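Local structure of putative archaeal ammonia monooxygenase subunit B (Candidatus Nitrosocaldus yellowstonii, 4O65) at residues F11-I25 / Q57-V70. The protein binds copper through its cupredoxin domain and probably takes part in ammonia oxidation as a subunit of an archaeal ammonia monooxygenase. Numbering follows the deposited sequence.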
ATOM      1  N   PHE A  11      15.952  -5.685 -14.278  1.00 18.34           N
ATOM      2  CA  PHE A  11      16.324  -4.282 -14.503  1.00 18.98           C
ATOM      3  C   PHE A  11      16.472  -3.531 -13.181  1.00 19.35           C
ATOM      4  O   PHE A  11      17.394  -2.728 -13.027  1.00 21.08           O
ATOM      5  CB  PHE A  11      15.296  -3.562 -15.357  1.00 18.55           C
ATOM      6  CG  PHE A  11      15.406  -3.817 -16.854  1.00 21.45           C
ATOM      7  CD1 PHE A  11      15.757  -5.076 -17.355  1.00 21.61           C
ATOM      8  CD2 PHE A  11      15.042  -2.819 -17.774  1.00 21.91           C
ATOM      9  CE1 PHE A  11      15.827  -5.309 -18.749  1.00 21.84           C
ATOM     10  CE2 PHE A  11      15.120  -3.041 -19.153  1.00 22.20           C
ATOM     11  CZ  PHE A  11      15.503  -4.295 -19.636  1.00 21.38           C
ATOM     12  N   VAL A  12      15.528  -3.735 -12.253  1.00 17.71           N
ATOM     13  CA  VAL A  12      15.577  -3.032 -10.929  1.00 18.05           C
ATOM     14  C   VAL A  12      15.124  -4.060  -9.914  1.00 18.24           C
ATOM     15  O   VAL A  12      14.024  -4.635 -10.058  1.00 18.57           O
ATOM     16  CB  VAL A  12      14.641  -1.774 -10.865  1.00 18.25           C
ATOM     17  CG1 VAL A  12      14.685  -1.134  -9.448  1.00 18.44           C
ATOM     18  CG2 VAL A  12      14.946  -0.731 -11.961  1.00 18.33           C
ATOM     19  N   LYS A  13      15.942  -4.308  -8.885  1.00 19.15           N
ATOM     20  CA  LYS A  13      15.590  -5.308  -7.854  1.00 19.32           C
ATOM     21  C   LYS A  13      14.939  -4.617  -6.688  1.00 18.15           C
ATOM     22  O   LYS A  13      15.312  -3.492  -6.334  1.00 19.09           O
ATOM     23  CB  LYS A  13      16.868  -6.028  -7.377  1.00 23.04           C
ATOM     24  CG  LYS A  13      16.569  -7.259  -6.543  1.00 29.68           C
ATOM     25  CD  LYS A  13      17.766  -8.250  -6.442  1.00 37.91           C
ATOM     26  CE  LYS A  13      17.273  -9.434  -5.605  1.00 43.54           C
ATOM     27  NZ  LYS A  13      18.371 -10.242  -5.018  1.00 46.71           N
ATOM     28  N   ILE A  14      13.984  -5.287  -6.066  1.00 17.21           N
ATOM     29  CA  ILE A  14      13.327  -4.777  -4.839  1.00 16.99           C
ATOM     30  C   ILE A  14      14.055  -5.512  -3.692  1.00 18.14           C
ATOM     31  O   ILE A  14      13.964  -6.753  -3.574  1.00 18.60           O
ATOM     32  CB  ILE A  14      11.861  -5.201  -4.864  1.00 17.21           C
ATOM     33  CG1 ILE A  14      11.159  -4.456  -6.027  1.00 16.40           C
ATOM     34  CG2 ILE A  14      11.163  -4.930  -3.485  1.00 17.97           C
ATOM     35  CD1 ILE A  14       9.748  -5.079  -6.286  1.00 16.54           C
ATOM     36  N   GLU A  15      14.839  -4.766  -2.922  1.00 18.33           N
ATOM     37  CA  GLU A  15      15.668  -5.362  -1.890  1.00 20.02           C
ATOM     38  C   GLU A  15      15.264  -4.910  -0.464  1.00 19.65           C
ATOM     39  O   GLU A  15      14.622  -3.850  -0.291  1.00 19.28           O
ATOM     40  CB  GLU A  15      17.137  -4.989  -2.142  1.00 20.61           C
ATOM     41  CG  GLU A  15      17.624  -5.461  -3.546  1.00 22.84           C
ATOM     42  CD  GLU A  15      19.118  -5.254  -3.757  1.00 29.07           C
ATOM     43  OE1 GLU A  15      19.850  -4.883  -2.791  1.00 28.68           O
ATOM     44  OE2 GLU A  15      19.559  -5.431  -4.910  1.00 28.17           O
ATOM     45  N   ASP A  16      15.594  -5.761   0.518  1.00 20.00           N
ATOM     46  CA  ASP A  16      15.429  -5.374   1.949  1.00 22.78           C
ATOM     47  C   ASP A  16      13.989  -5.027   2.297  1.00 22.39           C
ATOM     48  O   ASP A  16      13.719  -4.144   3.118  1.00 21.90           O
ATOM     49  CB  ASP A  16      16.376  -4.247   2.251  1.00 23.63           C
ATOM     50  CG  ASP A  16      17.844  -4.684   2.000  1.00 27.34           C
ATOM     51  OD1 ASP A  16      18.230  -5.710   2.523  1.00 32.92           O
ATOM     52  OD2 ASP A  16      18.491  -4.100   1.179  1.00 30.73           O
ATOM     53  N   GLU A  17      13.062  -5.733   1.660  1.00 21.24           N
ATOM     54  CA  GLU A  17      11.623  -5.447   1.892  1.00 21.08           C
ATOM     55  C   GLU A  17      11.268  -5.795   3.362  1.00 23.48           C
ATOM     56  O   GLU A  17      11.681  -6.869   3.872  1.00 23.46           O
ATOM     57  CB  GLU A  17      10.838  -6.268   0.924  1.00 21.00           C
ATOM     58  CG  GLU A  17       9.327  -6.076   1.043  1.00 21.71           C
ATOM     59  CD  GLU A  17       8.596  -7.076   0.190  1.00 23.27           C
ATOM     60  OE1 GLU A  17       7.804  -6.663  -0.672  1.00 22.38           O
ATOM     61  OE2 GLU A  17       8.794  -8.295   0.387  1.00 22.60           O
ATOM     62  N   THR A  18      10.540  -4.890   4.080  1.00 20.65           N
ATOM     63  CA  THR A  18      10.181  -5.178   5.456  1.00 21.61           C
ATOM     64  C   THR A  18       8.718  -4.813   5.591  1.00 20.44           C
ATOM     65  O   THR A  18       8.335  -3.798   5.026  1.00 19.30           O
ATOM     66  CB  THR A  18      10.959  -4.293   6.452  1.00 24.11           C
ATOM     67  OG1 THR A  18      12.348  -4.605   6.332  1.00 29.04           O
ATOM     68  CG2 THR A  18      10.476  -4.579   7.858  1.00 24.98           C
ATOM     69  N   PHE A  19       7.950  -5.619   6.333  1.00 19.64           N
ATOM     70  CA  PHE A  19       6.544  -5.326   6.562  1.00 19.36           C
ATOM     71  C   PHE A  19       6.423  -5.004   8.036  1.00 18.62           C
ATOM     72  O   PHE A  19       6.979  -5.734   8.909  1.00 20.12           O
ATOM     73  CB  PHE A  19       5.681  -6.557   6.255  1.00 20.06           C
ATOM     74  CG  PHE A  19       5.639  -6.905   4.790  1.00 22.15           C
ATOM     75  CD1 PHE A  19       6.679  -7.627   4.207  1.00 24.25           C
ATOM     76  CD2 PHE A  19       4.559  -6.500   4.011  1.00 23.96           C
ATOM     77  CE1 PHE A  19       6.646  -7.942   2.853  1.00 27.05           C
ATOM     78  CE2 PHE A  19       4.518  -6.799   2.630  1.00 25.32           C
ATOM     79  CZ  PHE A  19       5.572  -7.535   2.073  1.00 22.53           C
ATOM     80  N   SER A  20       5.635  -3.967   8.354  1.00 18.39           N
ATOM     81  CA  SER A  20       5.558  -3.546   9.785  1.00 19.63           C
ATOM     82  C   SER A  20       4.707  -4.488  10.647  1.00 22.39           C
ATOM     83  O   SER A  20       4.759  -4.410  11.876  1.00 23.39           O
ATOM     84  CB  SER A  20       4.972  -2.127   9.895  1.00 19.97           C
ATOM     85  OG  SER A  20       3.645  -2.102   9.333  1.00 18.08           O
ATOM     86  N   ALA A  21       3.834  -5.276  10.035  1.00 22.00           N
ATOM     87  CA  ALA A  21       2.954  -6.152  10.823  1.00 23.53           C
ATOM     88  C   ALA A  21       2.494  -7.311   9.972  1.00 22.53           C
ATOM     89  O   ALA A  21       2.431  -7.191   8.741  1.00 22.48           O
ATOM     90  CB  ALA A  21       1.690  -5.363  11.262  1.00 23.11           C
ATOM     91  N   THR A  22       2.083  -8.399  10.640  1.00 23.27           N
ATOM     92  CA  THR A  22       1.483  -9.500   9.900  1.00 24.52           C
ATOM     93  C   THR A  22       0.037  -9.736  10.336  1.00 24.30           C
ATOM     94  O   THR A  22      -0.614 -10.615   9.793  1.00 25.11           O
ATOM     95  CB  THR A  22       2.238 -10.817  10.132  1.00 28.30           C
ATOM     96  OG1 THR A  22       2.256 -11.079  11.542  1.00 31.40           O
ATOM     97  CG2 THR A  22       3.659 -10.732   9.528  1.00 31.87           C
ATOM     98  N   ARG A  23      -0.463  -8.954  11.293  1.00 22.80           N
ATOM     99  CA  ARG A  23      -1.866  -9.094  11.706  1.00 24.24           C
ATOM    100  C   ARG A  23      -2.422  -7.694  11.851  1.00 23.89           C
ATOM    101  O   ARG A  23      -1.811  -6.876  12.554  1.00 24.91           O
ATOM    102  CB  ARG A  23      -1.985  -9.860  13.070  1.00 27.04           C
ATOM    103  CG  ARG A  23      -1.424 -11.287  13.020  1.00 32.72           C
ATOM    104  CD  ARG A  23      -2.000 -12.190  14.116  1.00 43.26           C
ATOM    105  NE  ARG A  23      -3.475 -12.246  14.007  1.00 51.51           N
ATOM    106  CZ  ARG A  23      -4.186 -13.227  13.426  1.00 53.99           C
ATOM    107  NH1 ARG A  23      -3.593 -14.304  12.893  1.00 51.79           N
ATOM    108  NH2 ARG A  23      -5.516 -13.129  13.376  1.00 54.24           N
ATOM    109  N   LEU A  24      -3.561  -7.429  11.218  1.00 21.34           N
ATOM    110  CA  LEU A  24      -4.155  -6.093  11.269  1.00 20.65           C
ATOM    111  C   LEU A  24      -5.642  -6.258  11.438  1.00 20.29           C
ATOM    112  O   LEU A  24      -6.143  -7.366  11.315  1.00 21.79           O
ATOM    113  CB  LEU A  24      -3.909  -5.410   9.933  1.00 18.74           C
ATOM    114  CG  LEU A  24      -2.431  -5.149   9.567  1.00 20.84           C
ATOM    115  CD1 LEU A  24      -2.448  -4.513   8.163  1.00 21.60           C
ATOM    116  CD2 LEU A  24      -1.867  -4.178  10.561  1.00 22.18           C
ATOM    117  N   ILE A  25      -6.345  -5.148  11.646  1.00 19.91           N
ATOM    118  CA  ILE A  25      -7.817  -5.151  11.544  1.00 19.52           C
ATOM    119  C   ILE A  25      -8.222  -4.208  10.415  1.00 18.92           C
ATOM    120  O   ILE A  25      -7.384  -3.427   9.903  1.00 17.97           O
ATOM    121  CB  ILE A  25      -8.525  -4.784  12.880  1.00 19.88           C
ATOM    122  CG1 ILE A  25      -8.220  -3.329  13.225  1.00 19.15           C
ATOM    123  CG2 ILE A  25      -8.049  -5.728  13.998  1.00 22.51           C
ATOM    124  CD1 ILE A  25      -8.855  -2.837  14.554  1.00 20.21           C
ATOM    125  N   GLN A  57      -4.811   0.480  14.002  1.00 21.90           N
ATOM    126  CA  GLN A  57      -4.517  -0.950  13.895  1.00 21.54           C
ATOM    127  C   GLN A  57      -4.848  -1.477  12.496  1.00 19.54           C
ATOM    128  O   GLN A  57      -4.681  -2.660  12.264  1.00 20.45           O
ATOM    129  CB  GLN A  57      -5.351  -1.780  14.901  1.00 25.15           C
ATOM    130  CG  GLN A  57      -4.642  -1.894  16.243  1.00 29.30           C
ATOM    131  CD  GLN A  57      -4.747  -0.592  16.960  1.00 31.65           C
ATOM    132  OE1 GLN A  57      -5.838  -0.106  17.189  1.00 33.67           O
ATOM    133  NE2 GLN A  57      -3.581  -0.028  17.373  1.00 36.86           N
ATOM    134  N   ASP A  58      -5.226  -0.596  11.576  1.00 18.22           N
ATOM    135  CA  ASP A  58      -5.480  -0.995  10.194  1.00 17.26           C
ATOM    136  C   ASP A  58      -4.323  -0.666   9.230  1.00 18.12           C
ATOM    137  O   ASP A  58      -4.448  -0.913   8.002  1.00 18.06           O
ATOM    138  CB  ASP A  58      -6.772  -0.296   9.652  1.00 17.89           C
ATOM    139  CG  ASP A  58      -6.640   1.192   9.600  1.00 18.81           C
ATOM    140  OD1 ASP A  58      -6.095   1.793  10.594  1.00 19.75           O
ATOM    141  OD2 ASP A  58      -7.126   1.781   8.608  1.00 18.71           O
ATOM    142  N   VAL A  59      -3.227  -0.124   9.767  1.00 17.52           N
ATOM    143  CA  VAL A  59      -2.187   0.431   8.901  1.00 17.99           C
ATOM    144  C   VAL A  59      -0.987  -0.506   8.789  1.00 16.98           C
ATOM    145  O   VAL A  59      -0.476  -1.018   9.786  1.00 17.45           O
ATOM    146  CB  VAL A  59      -1.759   1.830   9.378  1.00 19.05           C
ATOM    147  CG1 VAL A  59      -0.496   2.313   8.662  1.00 19.27           C
ATOM    148  CG2 VAL A  59      -2.919   2.797   9.183  1.00 18.33           C
ATOM    149  N   LEU A  60      -0.556  -0.676   7.551  1.00 17.49           N
ATOM    150  CA  LEU A  60       0.677  -1.426   7.179  1.00 17.02           C
ATOM    151  C   LEU A  60       1.674  -0.486   6.582  1.00 17.18           C
ATOM    152  O   LEU A  60       1.331   0.273   5.637  1.00 18.24           O
ATOM    153  CB  LEU A  60       0.291  -2.482   6.082  1.00 16.80           C
ATOM    154  CG  LEU A  60       1.520  -3.269   5.536  1.00 17.63           C
ATOM    155  CD1 LEU A  60       2.134  -4.164   6.634  1.00 18.99           C
ATOM    156  CD2 LEU A  60       0.960  -4.138   4.388  1.00 18.29           C
ATOM    157  N   ILE A  61       2.930  -0.577   7.050  1.00 17.63           N
ATOM    158  CA  ILE A  61       4.058   0.057   6.392  1.00 16.59           C
ATOM    159  C   ILE A  61       4.950  -1.013   5.745  1.00 16.62           C
ATOM    160  O   ILE A  61       5.332  -2.003   6.395  1.00 16.83           O
ATOM    161  CB  ILE A  61       4.909   0.850   7.431  1.00 17.48           C
ATOM    162  CG1 ILE A  61       4.062   2.002   8.059  1.00 18.69           C
ATOM    163  CG2 ILE A  61       6.158   1.436   6.734  1.00 18.36           C
ATOM    164  CD1 ILE A  61       4.831   2.747   9.179  1.00 20.28           C
ATOM    165  N   VAL A  62       5.302  -0.778   4.474  1.00 16.08           N
ATOM    166  CA  VAL A  62       6.237  -1.670   3.795  1.00 17.02           C
ATOM    167  C   VAL A  62       7.387  -0.774   3.382  1.00 16.63           C
ATOM    168  O   VAL A  62       7.163   0.272   2.712  1.00 18.18           O
ATOM    169  CB  VAL A  62       5.600  -2.324   2.517  1.00 18.23           C
ATOM    170  CG1 VAL A  62       6.626  -3.331   1.899  1.00 19.80           C
ATOM    171  CG2 VAL A  62       4.260  -2.972   2.868  1.00 19.02           C
ATOM    172  N   THR A  63       8.605  -1.195   3.701  1.00 16.82           N
ATOM    173  CA  THR A  63       9.752  -0.398   3.291  1.00 18.18           C
ATOM    174  C   THR A  63      10.751  -1.283   2.560  1.00 17.59           C
ATOM    175  O   THR A  63      10.690  -2.514   2.697  1.00 18.52           O
ATOM    176  CB  THR A  63      10.475   0.279   4.487  1.00 18.91           C
ATOM    177  OG1 THR A  63      10.772  -0.724   5.493  1.00 21.56           O
ATOM    178  CG2 THR A  63       9.552   1.365   5.140  1.00 18.31           C
ATOM    179  N   GLY A  64      11.637  -0.653   1.794  1.00 18.37           N
ATOM    180  CA  GLY A  64      12.703  -1.414   1.082  1.00 18.57           C
ATOM    181  C   GLY A  64      13.542  -0.480   0.243  1.00 19.32           C
ATOM    182  O   GLY A  64      13.516   0.747   0.455  1.00 19.34           O
ATOM    183  N   ARG A  65      14.291  -1.036  -0.714  1.00 18.56           N
ATOM    184  CA  ARG A  65      15.118  -0.185  -1.530  1.00 20.00           C
ATOM    185  C   ARG A  65      14.987  -0.738  -2.944  1.00 20.12           C
ATOM    186  O   ARG A  65      14.901  -1.956  -3.108  1.00 20.88           O
ATOM    187  CB  ARG A  65      16.632  -0.324  -1.138  1.00 23.94           C
ATOM    188  CG  ARG A  65      17.056   0.079   0.267  1.00 32.34           C
ATOM    189  CD  ARG A  65      18.633  -0.042   0.400  1.00 33.38           C
ATOM    190  NE  ARG A  65      19.013  -1.450   0.096  1.00 42.87           N
ATOM    191  CZ  ARG A  65      20.052  -1.863  -0.650  1.00 45.50           C
ATOM    192  NH1 ARG A  65      20.930  -1.001  -1.182  1.00 50.46           N
ATOM    193  NH2 ARG A  65      20.251  -3.165  -0.837  1.00 42.15           N
ATOM    194  N   LEU A  66      14.897   0.164  -3.922  1.00 18.98           N
ATOM    195  CA  LEU A  66      14.849  -0.228  -5.355  1.00 18.89           C
ATOM    196  C   LEU A  66      16.254  -0.021  -5.877  1.00 20.10           C
ATOM    197  O   LEU A  66      16.847   1.066  -5.702  1.00 22.93           O
ATOM    198  CB  LEU A  66      13.890   0.667  -6.109  1.00 18.79           C
ATOM    199  CG  LEU A  66      12.511   0.726  -5.471  1.00 19.69           C
ATOM    200  CD1 LEU A  66      11.619   1.747  -6.207  1.00 21.80           C
ATOM    201  CD2 LEU A  66      11.822  -0.656  -5.505  1.00 20.10           C
ATOM    202  N   VAL A  67      16.817  -1.085  -6.433  1.00 19.05           N
ATOM    203  CA  VAL A  67      18.235  -1.040  -6.827  1.00 20.06           C
ATOM    204  C   VAL A  67      18.374  -1.298  -8.312  1.00 19.72           C
ATOM    205  O   VAL A  67      18.057  -2.399  -8.834  1.00 18.98           O
ATOM    206  CB  VAL A  67      19.050  -2.054  -6.010  1.00 21.62           C
ATOM    207  CG1 VAL A  67      20.529  -2.018  -6.476  1.00 22.89           C
ATOM    208  CG2 VAL A  67      18.890  -1.770  -4.526  1.00 23.08           C
ATOM    209  N   SER A  68      18.840  -0.282  -9.033  1.00 20.47           N
ATOM    210  CA  SER A  68      18.915  -0.370 -10.511  1.00 21.38           C
ATOM    211  C   SER A  68      20.128  -1.145 -10.985  1.00 22.89           C
ATOM    212  O   SER A  68      21.225  -0.947 -10.468  1.00 22.33           O
ATOM    213  CB  SER A  68      18.969   1.050 -11.116  1.00 22.15           C
ATOM    214  OG  SER A  68      19.296   1.031 -12.510  1.00 23.07           O
ATOM    215  N   GLN A  69      19.918  -2.032 -11.963  1.00 21.49           N
ATOM    216  CA  GLN A  69      20.974  -2.786 -12.614  1.00 24.41           C
ATOM    217  C   GLN A  69      21.182  -2.382 -14.060  1.00 23.12           C
ATOM    218  O   GLN A  69      21.934  -3.039 -14.807  1.00 25.04           O
ATOM    219  CB  GLN A  69      20.661  -4.275 -12.486  1.00 28.25           C
ATOM    220  CG  GLN A  69      20.517  -4.615 -10.989  1.00 37.82           C
ATOM    221  CD  GLN A  69      20.483  -6.091 -10.688  1.00 48.10           C
ATOM    222  OE1 GLN A  69      19.564  -6.825 -11.124  1.00 47.55           O
ATOM    223  NE2 GLN A  69      21.484  -6.549  -9.927  1.00 48.36           N
ATOM    224  N   VAL A  70      20.589  -1.266 -14.460  1.00 22.62           N
ATOM    225  CA  VAL A  70      20.723  -0.810 -15.864  1.00 24.07           C
ATOM    226  C   VAL A  70      21.532   0.501 -15.920  1.00 27.08           C
ATOM    227  O   VAL A  70      21.719   1.185 -14.916  1.00 28.69           O
ATOM    228  CB  VAL A  70      19.356  -0.576 -16.569  1.00 26.14           C
ATOM    229  CG1 VAL A  70      18.480  -1.836 -16.541  1.00 24.52           C
ATOM    230  CG2 VAL A  70      18.615   0.538 -15.890  1.00 25.75           C
TER
HETATM  231  O   HOH W   1       8.361  -1.480   7.130  1.00 20.72           O
HETATM  232  O   HOH W   2       1.841  -1.908  11.198  1.00 23.50           O
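Asp16 OD2 accepts two bent hydrogen bonds, side-on, from Arg65 NE (2.9 Å) and NH2 (2.8 Å), part of a salt bridge at the beta bulge that interrupts an antiparallel strand pair of this cupredoxin domain. The same NH2 forms a salt bridge of 2.6 Å with Glu15 OE1, while NH1 forms one with Glu110. Asp16 lies alongside the arginine, its carboxylate 38° from the guanidinium plane, whereas that of Glu15 stands much steeper, at 71°. A bend at chi3 brings the NE/NH2 edge alongside Asp16, with OD2 close to its plane, and Val67 CG2 packs over one guanidinium face, offset toward the rim, and against Glu15 CD.

Strand 12-19 edges a four-stranded sheet, and strand 59-68 joins it to strand 110-119. The register shifts by one between the hydrogen-bonded pairs Glu15–Arg65 and Thr18–Thr63, with Gly64 facing the bulge. On the other face of the sheet Ile14 lies side by side with Leu66, both touching Tyr113. Further along, Val62 CG2 touches Phe19 CD2 (3.7 Å), CG1 sits over one ring face toward the rim, and Leu60 CD1 meets the edge. Glu17 OE1 is hydrogen-bonded to Thr129, its side chain about 5 Å from that of the copper ligand His128.

Ser20 N still donates to Ile61 O, but its OG, held between backbone N and carbonyl carbon and so turned to Ile61 N, replaces the carbonyl as acceptor (2.8 Å, 172°), and a water links this hydroxyl to Val59 O.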